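Local structure of enolase from the environmental genome shotgun sequencing of the Sargasso Sea (2QGY) at residues L13-W19 / I37-T43; L80-Y86 / I108-W113. The protein is of unknown function but, as a magnesium-bound member of the enolase superfamily, probably abstracts a proton alpha to a substrate carboxylate. All coordinates share one frame; numbering follows the deposited sequence.

Interaction 1. Residues L13-W19 / I37-T43; sequences LSRLKIW and IIIKITT
Ser14 and Arg15 both turn their backbone N-H groups to the carbonyl of Thr42, forming a classic beta bulge in the antiparallel pairing of 13-19 with 37-43. Ser14 N lies 2.8 Å from Thr42 O, in the carbonyl plane, and Arg15 N donates to the same oxygen from 3.1 Å, so two bonds grip one acceptor. Beyond the bulge the pairing is regular, with reciprocal backbone bonds joining Lys17 to Lys40 and Trp19 to Ile38. On one face of the sheet Leu16 brings CD1 to 3.9 Å from CG1 of Ile41, while Ile18 and Ile39 run alongside each other in the same direction. CG1 of Ile39 sits between its backbone N and carbonyl carbon (chi1 81°), which leaves CG2 to meet Ile18 CG1 at 3.9 Å. The other face carries Trp19, whose indole edge reaches Ile38 O in plane, with CE3 3.4 Å from that oxygen, and whose CZ3 meets Lys40 CB; Lys17 CG covers one ring face near the rim. Further out, Ser370 accepts from Trp19 NE1, and Glu48 and Glu366 form salt bridges with Lys40. Helix 60-74 packs against Leu13, Leu16 and Ile18. The chemistry thus divides the sheet of the N-terminal capping domain: an aliphatic face turned to helices, and a face where lysine methylenes flank an indole while the ammonium of Lys40 is held by carboxylates.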
ATOM      1  N   LEU A  13      -1.235 -18.473  20.012  1.00 29.83           N
ATOM      2  CA  LEU A  13      -1.651 -17.204  20.592  1.00 28.71           C
ATOM      3  C   LEU A  13      -3.032 -17.365  21.138  1.00 29.08           C
ATOM      4  O   LEU A  13      -3.851 -18.066  20.544  1.00 30.48           O
ATOM      5  CB  LEU A  13      -1.638 -16.079  19.542  1.00 28.61           C
ATOM      6  CG  LEU A  13      -0.347 -15.861  18.757  1.00 26.33           C
ATOM      7  CD1 LEU A  13      -0.501 -14.685  17.805  1.00 27.43           C
ATOM      8  CD2 LEU A  13       0.866 -15.611  19.701  1.00 27.04           C
ATOM      9  N   SER A  14      -3.315 -16.731  22.267  1.00 28.10           N
ATOM     10  CA  SER A  14      -4.644 -16.878  22.854  1.00 27.54           C
ATOM     11  C   SER A  14      -5.516 -15.629  22.797  1.00 26.48           C
ATOM     12  O   SER A  14      -6.744 -15.739  22.664  1.00 26.26           O
ATOM     13  CB  SER A  14      -4.603 -17.477  24.268  1.00 27.41           C
ATOM     14  OG  SER A  14      -3.883 -16.658  25.165  1.00 31.70           O
ATOM     15  N   ARG A  15      -4.895 -14.448  22.864  1.00 24.81           N
ATOM     16  CA  ARG A  15      -5.685 -13.243  23.008  1.00 23.95           C
ATOM     17  C   ARG A  15      -5.098 -12.066  22.244  1.00 22.30           C
ATOM     18  O   ARG A  15      -3.889 -11.955  22.132  1.00 21.41           O
ATOM     19  CB  ARG A  15      -5.822 -12.895  24.486  1.00 24.62           C
ATOM     20  CG  ARG A  15      -7.031 -12.055  24.817  1.00 31.15           C
ATOM     21  CD  ARG A  15      -7.259 -12.016  26.349  1.00 37.84           C
ATOM     22  NE  ARG A  15      -7.670 -13.320  26.878  1.00 45.03           N
ATOM     23  CZ  ARG A  15      -8.893 -13.611  27.324  1.00 47.62           C
ATOM     24  NH1 ARG A  15      -9.846 -12.682  27.322  1.00 48.80           N
ATOM     25  NH2 ARG A  15      -9.164 -14.836  27.778  1.00 47.51           N
ATOM     26  N   LEU A  16      -5.994 -11.234  21.707  1.00 20.26           N
ATOM     27  CA  LEU A  16      -5.616  -9.956  21.093  1.00 19.53           C
ATOM     28  C   LEU A  16      -6.431  -8.845  21.713  1.00 19.46           C
ATOM     29  O   LEU A  16      -7.647  -8.957  21.834  1.00 19.14           O
ATOM     30  CB  LEU A  16      -5.831  -9.987  19.571  1.00 19.27           C
ATOM     31  CG  LEU A  16      -5.615  -8.681  18.752  1.00 18.92           C
ATOM     32  CD1 LEU A  16      -4.165  -8.252  18.730  1.00 19.06           C
ATOM     33  CD2 LEU A  16      -6.135  -8.871  17.317  1.00 20.61           C
ATOM     34  N   LYS A  17      -5.747  -7.756  22.060  1.00 19.74           N
ATOM     35  CA  LYS A  17      -6.403  -6.495  22.354  1.00 19.45           C
ATOM     36  C   LYS A  17      -5.812  -5.395  21.466  1.00 18.23           C
ATOM     37  O   LYS A  17      -4.592  -5.334  21.257  1.00 17.37           O
ATOM     38  CB  LYS A  17      -6.152  -6.128  23.809  1.00 20.79           C
ATOM     39  CG  LYS A  17      -6.910  -4.874  24.308  1.00 26.56           C
ATOM     40  CD  LYS A  17      -8.426  -4.955  24.134  1.00 33.04           C
ATOM     41  CE  LYS A  17      -9.140  -3.691  24.650  1.00 31.57           C
ATOM     42  NZ  LYS A  17      -9.369  -3.761  26.139  1.00 34.88           N
ATOM     43  N   ILE A  18      -6.692  -4.535  20.986  1.00 16.58           N
ATOM     44  CA  ILE A  18      -6.287  -3.372  20.180  1.00 16.38           C
ATOM     45  C   ILE A  18      -6.970  -2.147  20.772  1.00 16.74           C
ATOM     46  O   ILE A  18      -8.176  -2.198  21.078  1.00 16.64           O
ATOM     47  CB  ILE A  18      -6.712  -3.522  18.692  1.00 16.49           C
ATOM     48  CG1 ILE A  18      -6.129  -4.776  18.072  1.00 15.04           C
ATOM     49  CG2 ILE A  18      -6.293  -2.231  17.849  1.00 15.27           C
ATOM     50  CD1 ILE A  18      -6.617  -5.061  16.625  1.00 17.23           C
ATOM     51  N   TRP A  19      -6.215  -1.055  20.925  1.00 16.30           N
ATOM     52  CA  TRP A  19      -6.798   0.245  21.253  1.00 16.63           C
ATOM     53  C   TRP A  19      -6.475   1.176  20.116  1.00 16.98           C
ATOM     54  O   TRP A  19      -5.352   1.148  19.605  1.00 16.05           O
ATOM     55  CB  TRP A  19      -6.134   0.844  22.490  1.00 18.41           C
ATOM     56  CG  TRP A  19      -6.325   0.108  23.769  1.00 19.87           C
ATOM     57  CD1 TRP A  19      -7.223   0.414  24.748  1.00 22.30           C
ATOM     58  CD2 TRP A  19      -5.559  -1.007  24.256  1.00 20.94           C
ATOM     59  NE1 TRP A  19      -7.092  -0.459  25.808  1.00 22.09           N
ATOM     60  CE2 TRP A  19      -6.079  -1.342  25.533  1.00 22.00           C
ATOM     61  CE3 TRP A  19      -4.484  -1.757  23.742  1.00 19.92           C
ATOM     62  CZ2 TRP A  19      -5.567  -2.393  26.299  1.00 20.76           C
ATOM     63  CZ3 TRP A  19      -3.984  -2.827  24.503  1.00 21.66           C
ATOM     64  CH2 TRP A  19      -4.511  -3.108  25.776  1.00 21.95           C
ATOM     65  N   ILE A  37      -2.545   3.284  17.256  1.00 15.94           N
ATOM     66  CA  ILE A  37      -3.064   1.927  17.223  1.00 15.63           C
ATOM     67  C   ILE A  37      -2.045   1.093  17.976  1.00 15.21           C
ATOM     68  O   ILE A  37      -0.965   0.834  17.478  1.00 14.02           O
ATOM     69  CB  ILE A  37      -3.190   1.408  15.773  1.00 15.18           C
ATOM     70  CG1 ILE A  37      -4.073   2.365  14.950  1.00 14.92           C
ATOM     71  CG2 ILE A  37      -3.662  -0.074  15.771  1.00 14.08           C
ATOM     72  CD1 ILE A  37      -4.066   2.077  13.405  1.00 15.51           C
ATOM     73  N   ILE A  38      -2.416   0.677  19.173  1.00 15.07           N
ATOM     74  CA  ILE A  38      -1.518  -0.079  20.041  1.00 15.63           C
ATOM     75  C   ILE A  38      -2.168  -1.434  20.296  1.00 15.51           C
ATOM     76  O   ILE A  38      -3.363  -1.487  20.522  1.00 17.01           O
ATOM     77  CB  ILE A  38      -1.303   0.680  21.335  1.00 16.26           C
ATOM     78  CG1 ILE A  38      -0.559   1.996  21.006  1.00 17.84           C
ATOM     79  CG2 ILE A  38      -0.491  -0.170  22.301  1.00 15.91           C
ATOM     80  CD1 ILE A  38      -0.324   2.899  22.168  1.00 19.26           C
ATOM     81  N   ILE A  39      -1.395  -2.513  20.209  1.00 15.93           N
ATOM     82  CA  ILE A  39      -1.951  -3.858  20.417  1.00 15.81           C
ATOM     83  C   ILE A  39      -1.233  -4.605  21.533  1.00 16.33           C
ATOM     84  O   ILE A  39      -0.075  -4.341  21.838  1.00 16.24           O
ATOM     85  CB  ILE A  39      -1.936  -4.703  19.100  1.00 15.14           C
ATOM     86  CG1 ILE A  39      -0.553  -5.322  18.829  1.00 13.66           C
ATOM     87  CG2 ILE A  39      -2.384  -3.846  17.904  1.00 18.39           C
ATOM     88  CD1 ILE A  39      -0.568  -6.300  17.639  1.00 14.87           C
ATOM     89  N   LYS A  40      -1.943  -5.560  22.138  1.00 17.68           N
ATOM     90  CA  LYS A  40      -1.313  -6.473  23.070  1.00 18.39           C
ATOM     91  C   LYS A  40      -1.777  -7.873  22.687  1.00 18.00           C
ATOM     92  O   LYS A  40      -2.970  -8.117  22.563  1.00 17.88           O
ATOM     93  CB  LYS A  40      -1.733  -6.162  24.514  1.00 18.30           C
ATOM     94  CG  LYS A  40      -0.902  -6.963  25.489  1.00 20.23           C
ATOM     95  CD  LYS A  40      -1.327  -6.755  26.962  1.00 21.86           C
ATOM     96  CE  LYS A  40      -2.437  -7.681  27.375  1.00 23.70           C
ATOM     97  NZ  LYS A  40      -2.746  -7.412  28.836  1.00 27.98           N
ATOM     98  N   ILE A  41      -0.817  -8.765  22.496  1.00 18.18           N
ATOM     99  CA  ILE A  41      -1.059 -10.170  22.153  1.00 18.94           C
ATOM    100  C   ILE A  41      -0.629 -10.963  23.382  1.00 20.04           C
ATOM    101  O   ILE A  41       0.413 -10.671  23.965  1.00 19.19           O
ATOM    102  CB  ILE A  41      -0.210 -10.580  20.927  1.00 19.73           C
ATOM    103  CG1 ILE A  41      -0.800  -9.957  19.637  1.00 19.67           C
ATOM    104  CG2 ILE A  41      -0.105 -12.107  20.814  1.00 20.95           C
ATOM    105  CD1 ILE A  41      -0.071 -10.327  18.352  1.00 19.49           C
ATOM    106  N   THR A  42      -1.449 -11.940  23.782  1.00 21.15           N
ATOM    107  CA  THR A  42      -1.104 -12.871  24.870  1.00 22.18           C
ATOM    108  C   THR A  42      -0.974 -14.277  24.279  1.00 21.77           C
ATOM    109  O   THR A  42      -1.853 -14.729  23.531  1.00 21.29           O
ATOM    110  CB  THR A  42      -2.200 -12.899  25.974  1.00 22.70           C
ATOM    111  OG1 THR A  42      -2.524 -11.557  26.355  1.00 23.24           O
ATOM    112  CG2 THR A  42      -1.687 -13.675  27.239  1.00 22.29           C
ATOM    113  N   THR A  43       0.135 -14.944  24.569  1.00 22.58           N
ATOM    114  CA  THR A  43       0.289 -16.303  24.078  1.00 23.79           C
ATOM    115  C   THR A  43      -0.461 -17.269  24.992  1.00 25.70           C
ATOM    116  O   THR A  43      -0.882 -16.905  26.092  1.00 25.01           O
ATOM    117  CB  THR A  43       1.759 -16.752  24.041  1.00 24.07           C
ATOM    118  OG1 THR A  43       2.240 -16.936  25.381  1.00 23.80           O
ATOM    119  CG2 THR A  43       2.637 -15.726  23.294  1.00 23.88           C
TER

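Interaction 2. Residues L80-Y86 / I108-W113; sequences LSIKSFY and IEIALW
The start of helix 82-93 runs nearly antiparallel to helix 99-120, their short segments inclined at 166° with axes 10.3 Å apart at closest approach. Both belong to the helical part of the N-terminal capping domain of the mandelate racemase and muconate lactonizing enzyme family. A capping box opens the first helix: Ser84 N donates to Ser81 OG at 3.0 Å, and Ser81 N returns a bond to Ser84 OG. No hydrogen bond crosses between the segments, and the interface rests on side-chain packing. Leu112 pushes CD1 against the root of the Phe85 side chain, 3.6 Å from its CB, the two side chains crossing at about a right angle. The outer end of the Phe85 ring reaches back along the second helix, where CE1 comes to 3.6 Å from Ile108 CG2 and CE2 packs against Glu109 CB. With CG anti to the backbone N (chi1 169°), the phenyl group is directed toward the facing helix. Ile74 of helix 60-74 also touches Phe85, tying the pair to a third helix. Glu109 is extended, and its OE1 approaches the edge of the Tyr86 ring; the phenol oxygen of Tyr86 bonds Asp284, while Glu109 OE2 accepts from the backbone N of Ile283. Helix 282-294 of the barrel domain is thereby joined to both segments. Glu109 OE2 also receives Trp113 NE1 at 2.9 Å, on its anti side and somewhat out of the carboxylate plane, the oxygen lying in the indole plane, a bond that helps fix the rotation of the ring. Over one face of the Trp113 indole sits Ile82, its CD1 3.5 Å from the centroid of the six-membered ring and 15° off the normal, a CH-pi contact.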
ATOM      1  N   LEU A  80       4.557 -21.385  16.352  1.00 32.31           N
ATOM      2  CA  LEU A  80       4.770 -20.011  15.862  1.00 29.85           C
ATOM      3  C   LEU A  80       6.077 -19.379  16.359  1.00 29.05           C
ATOM      4  O   LEU A  80       6.462 -19.529  17.522  1.00 28.49           O
ATOM      5  CB  LEU A  80       3.578 -19.128  16.246  1.00 29.17           C
ATOM      6  CG  LEU A  80       3.489 -17.715  15.654  1.00 29.62           C
ATOM      7  CD1 LEU A  80       3.307 -17.753  14.131  1.00 28.47           C
ATOM      8  CD2 LEU A  80       2.343 -16.950  16.321  1.00 29.42           C
ATOM      9  N   SER A  81       6.751 -18.674  15.454  1.00 27.43           N
ATOM     10  CA  SER A  81       7.910 -17.863  15.774  1.00 26.50           C
ATOM     11  C   SER A  81       7.862 -16.591  14.926  1.00 25.59           C
ATOM     12  O   SER A  81       7.018 -16.473  14.038  1.00 24.76           O
ATOM     13  CB  SER A  81       9.192 -18.634  15.470  1.00 26.77           C
ATOM     14  OG  SER A  81       9.353 -18.823  14.062  1.00 27.76           O
ATOM     15  N   ILE A  82       8.755 -15.649  15.218  1.00 24.65           N
ATOM     16  CA  ILE A  82       8.892 -14.427  14.401  1.00 23.42           C
ATOM     17  C   ILE A  82       9.111 -14.838  12.951  1.00 23.49           C
ATOM     18  O   ILE A  82       8.418 -14.357  12.051  1.00 23.04           O
ATOM     19  CB  ILE A  82      10.044 -13.540  14.877  1.00 22.62           C
ATOM     20  CG1 ILE A  82       9.755 -12.997  16.274  1.00 22.32           C
ATOM     21  CG2 ILE A  82      10.255 -12.322  13.916  1.00 22.10           C
ATOM     22  CD1 ILE A  82      11.035 -12.633  17.013  1.00 24.34           C
ATOM     23  N   LYS A  83      10.040 -15.770  12.743  1.00 23.43           N
ATOM     24  CA  LYS A  83      10.342 -16.293  11.401  1.00 24.00           C
ATOM     25  C   LYS A  83       9.155 -16.963  10.728  1.00 23.52           C
ATOM     26  O   LYS A  83       8.878 -16.671   9.566  1.00 23.13           O
ATOM     27  CB  LYS A  83      11.534 -17.255  11.432  1.00 24.83           C
ATOM     28  CG  LYS A  83      11.942 -17.765  10.050  1.00 29.37           C
ATOM     29  CD  LYS A  83      13.381 -18.265  10.032  1.00 35.20           C
ATOM     30  CE  LYS A  83      13.651 -19.148   8.805  1.00 38.09           C
ATOM     31  NZ  LYS A  83      14.970 -19.840   8.898  1.00 41.04           N
ATOM     32  N   SER A  84       8.446 -17.862  11.418  1.00 23.12           N
ATOM     33  CA  SER A  84       7.337 -18.527  10.745  1.00 22.59           C
ATOM     34  C   SER A  84       6.192 -17.533  10.504  1.00 21.96           C
ATOM     35  O   SER A  84       5.464 -17.644   9.512  1.00 21.32           O
ATOM     36  CB  SER A  84       6.868 -19.816  11.465  1.00 24.03           C
ATOM     37  OG  SER A  84       6.295 -19.536  12.718  1.00 24.04           O
ATOM     38  N   PHE A  85       6.041 -16.566  11.406  1.00 21.77           N
ATOM     39  CA  PHE A  85       5.090 -15.470  11.180  1.00 20.52           C
ATOM     40  C   PHE A  85       5.457 -14.733   9.874  1.00 20.30           C
ATOM     41  O   PHE A  85       4.620 -14.556   8.992  1.00 20.52           O
ATOM     42  CB  PHE A  85       5.092 -14.470  12.340  1.00 21.42           C
ATOM     43  CG  PHE A  85       4.329 -13.198  12.028  1.00 20.53           C
ATOM     44  CD1 PHE A  85       2.937 -13.223  11.916  1.00 21.58           C
ATOM     45  CD2 PHE A  85       4.993 -11.998  11.820  1.00 22.95           C
ATOM     46  CE1 PHE A  85       2.209 -12.064  11.604  1.00 22.47           C
ATOM     47  CE2 PHE A  85       4.256 -10.833  11.516  1.00 19.47           C
ATOM     48  CZ  PHE A  85       2.880 -10.875  11.412  1.00 21.20           C
ATOM     49  N   TYR A  86       6.714 -14.347   9.766  1.00 19.59           N
ATOM     50  CA  TYR A  86       7.196 -13.558   8.606  1.00 19.91           C
ATOM     51  C   TYR A  86       6.942 -14.323   7.319  1.00 20.03           C
ATOM     52  O   TYR A  86       6.386 -13.785   6.339  1.00 19.42           O
ATOM     53  CB  TYR A  86       8.691 -13.286   8.748  1.00 19.78           C
ATOM     54  CG  TYR A  86       9.286 -12.455   7.624  1.00 20.71           C
ATOM     55  CD1 TYR A  86       9.373 -11.060   7.733  1.00 20.48           C
ATOM     56  CD2 TYR A  86       9.766 -13.058   6.449  1.00 22.12           C
ATOM     57  CE1 TYR A  86       9.917 -10.293   6.710  1.00 19.97           C
ATOM     58  CE2 TYR A  86      10.331 -12.263   5.410  1.00 22.55           C
ATOM     59  CZ  TYR A  86      10.407 -10.896   5.573  1.00 21.84           C
ATOM     60  OH  TYR A  86      10.961 -10.091   4.581  1.00 20.43           O
ATOM     61  N   ILE A 108       2.028  -6.590  14.699  1.00 13.79           N
ATOM     62  CA  ILE A 108       2.031  -7.982  15.164  1.00 14.64           C
ATOM     63  C   ILE A 108       3.494  -8.420  15.309  1.00 15.10           C
ATOM     64  O   ILE A 108       3.874  -8.965  16.349  1.00 16.35           O
ATOM     65  CB  ILE A 108       1.290  -8.927  14.218  1.00 13.91           C
ATOM     66  CG1 ILE A 108      -0.208  -8.608  14.178  1.00 15.03           C
ATOM     67  CG2 ILE A 108       1.505 -10.400  14.674  1.00 17.07           C
ATOM     68  CD1 ILE A 108      -0.957  -9.298  12.983  1.00 15.72           C
ATOM     69  N   GLU A 109       4.337  -8.125  14.309  1.00 14.84           N
ATOM     70  CA  GLU A 109       5.719  -8.602  14.420  1.00 15.13           C
ATOM     71  C   GLU A 109       6.425  -7.992  15.613  1.00 15.46           C
ATOM     72  O   GLU A 109       7.197  -8.676  16.304  1.00 15.81           O
ATOM     73  CB  GLU A 109       6.534  -8.379  13.141  1.00 14.91           C
ATOM     74  CG  GLU A 109       7.783  -9.267  13.092  1.00 18.22           C
ATOM     75  CD  GLU A 109       8.756  -8.850  12.008  1.00 19.08           C
ATOM     76  OE1 GLU A 109       8.443  -8.996  10.799  1.00 18.46           O
ATOM     77  OE2 GLU A 109       9.838  -8.392  12.400  1.00 16.89           O
ATOM     78  N   ILE A 110       6.175  -6.720  15.872  1.00 14.17           N
ATOM     79  CA  ILE A 110       6.802  -6.031  16.998  1.00 14.74           C
ATOM     80  C   ILE A 110       6.365  -6.711  18.298  1.00 14.84           C
ATOM     81  O   ILE A 110       7.182  -6.917  19.201  1.00 15.78           O
ATOM     82  CB  ILE A 110       6.439  -4.524  17.002  1.00 15.10           C
ATOM     83  CG1 ILE A 110       7.217  -3.805  15.869  1.00 13.86           C
ATOM     84  CG2 ILE A 110       6.798  -3.867  18.378  1.00 15.76           C
ATOM     85  CD1 ILE A 110       6.726  -2.386  15.575  1.00 15.56           C
ATOM     86  N   ALA A 111       5.087  -7.058  18.401  1.00 15.07           N
ATOM     87  CA  ALA A 111       4.612  -7.783  19.616  1.00 15.74           C
ATOM     88  C   ALA A 111       5.277  -9.157  19.804  1.00 17.42           C
ATOM     89  O   ALA A 111       5.538  -9.580  20.947  1.00 17.60           O
ATOM     90  CB  ALA A 111       3.111  -7.933  19.617  1.00 15.34           C
ATOM     91  N   LEU A 112       5.507  -9.861  18.694  1.00 17.24           N
ATOM     92  CA  LEU A 112       6.182 -11.164  18.753  1.00 17.85           C
ATOM     93  C   LEU A 112       7.650 -11.009  19.195  1.00 18.60           C
ATOM     94  O   LEU A 112       8.196 -11.864  19.917  1.00 18.94           O
ATOM     95  CB  LEU A 112       6.051 -11.914  17.424  1.00 17.94           C
ATOM     96  CG  LEU A 112       4.644 -12.289  16.914  1.00 19.46           C
ATOM     97  CD1 LEU A 112       4.707 -13.082  15.645  1.00 20.13           C
ATOM     98  CD2 LEU A 112       3.758 -13.042  17.972  1.00 20.43           C
ATOM     99  N   TRP A 113       8.286  -9.909  18.792  1.00 18.38           N
ATOM    100  CA  TRP A 113       9.635  -9.594  19.260  1.00 18.85           C
ATOM    101  C   TRP A 113       9.658  -9.324  20.761  1.00 18.89           C
ATOM    102  O   TRP A 113      10.610  -9.738  21.443  1.00 19.43           O
ATOM    103  CB  TRP A 113      10.242  -8.391  18.529  1.00 19.30           C
ATOM    104  CG  TRP A 113      10.833  -8.744  17.187  1.00 19.99           C
ATOM    105  CD1 TRP A 113      10.282  -8.496  15.964  1.00 20.18           C
ATOM    106  CD2 TRP A 113      12.085  -9.418  16.931  1.00 20.53           C
ATOM    107  NE1 TRP A 113      11.112  -8.956  14.956  1.00 21.32           N
ATOM    108  CE2 TRP A 113      12.219  -9.527  15.520  1.00 21.69           C
ATOM    109  CE3 TRP A 113      13.103  -9.924  17.747  1.00 19.49           C
ATOM    110  CZ2 TRP A 113      13.318 -10.139  14.917  1.00 21.30           C
ATOM    111  CZ3 TRP A 113      14.200 -10.536  17.140  1.00 20.76           C
ATOM    112  CH2 TRP A 113      14.300 -10.631  15.741  1.00 21.40           C
TER

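Interaction 1 closes before interaction 2 opens along the chain, and their centres lie 13 Å apart on the same side of the chain's centre. Strands 13-21 and 37-43 are the middle pair of a four-stranded antiparallel sheet; helices 82-93 and 99-120 pack beside it, with helix 60-74 touching both contacts. The two meet directly: Leu13 CG is 3.8 Å from Leu80 CD2, and Ile41 CD1 is 4.0 Å from Ile108 CG2. The apolar face of the sheet and the helices therefore share one hydrophobic core. Interaction 2 also reaches helix 282-294, linking this core to the barrel domain that holds the magnesium ion at Asp200, Glu226 and Glu252.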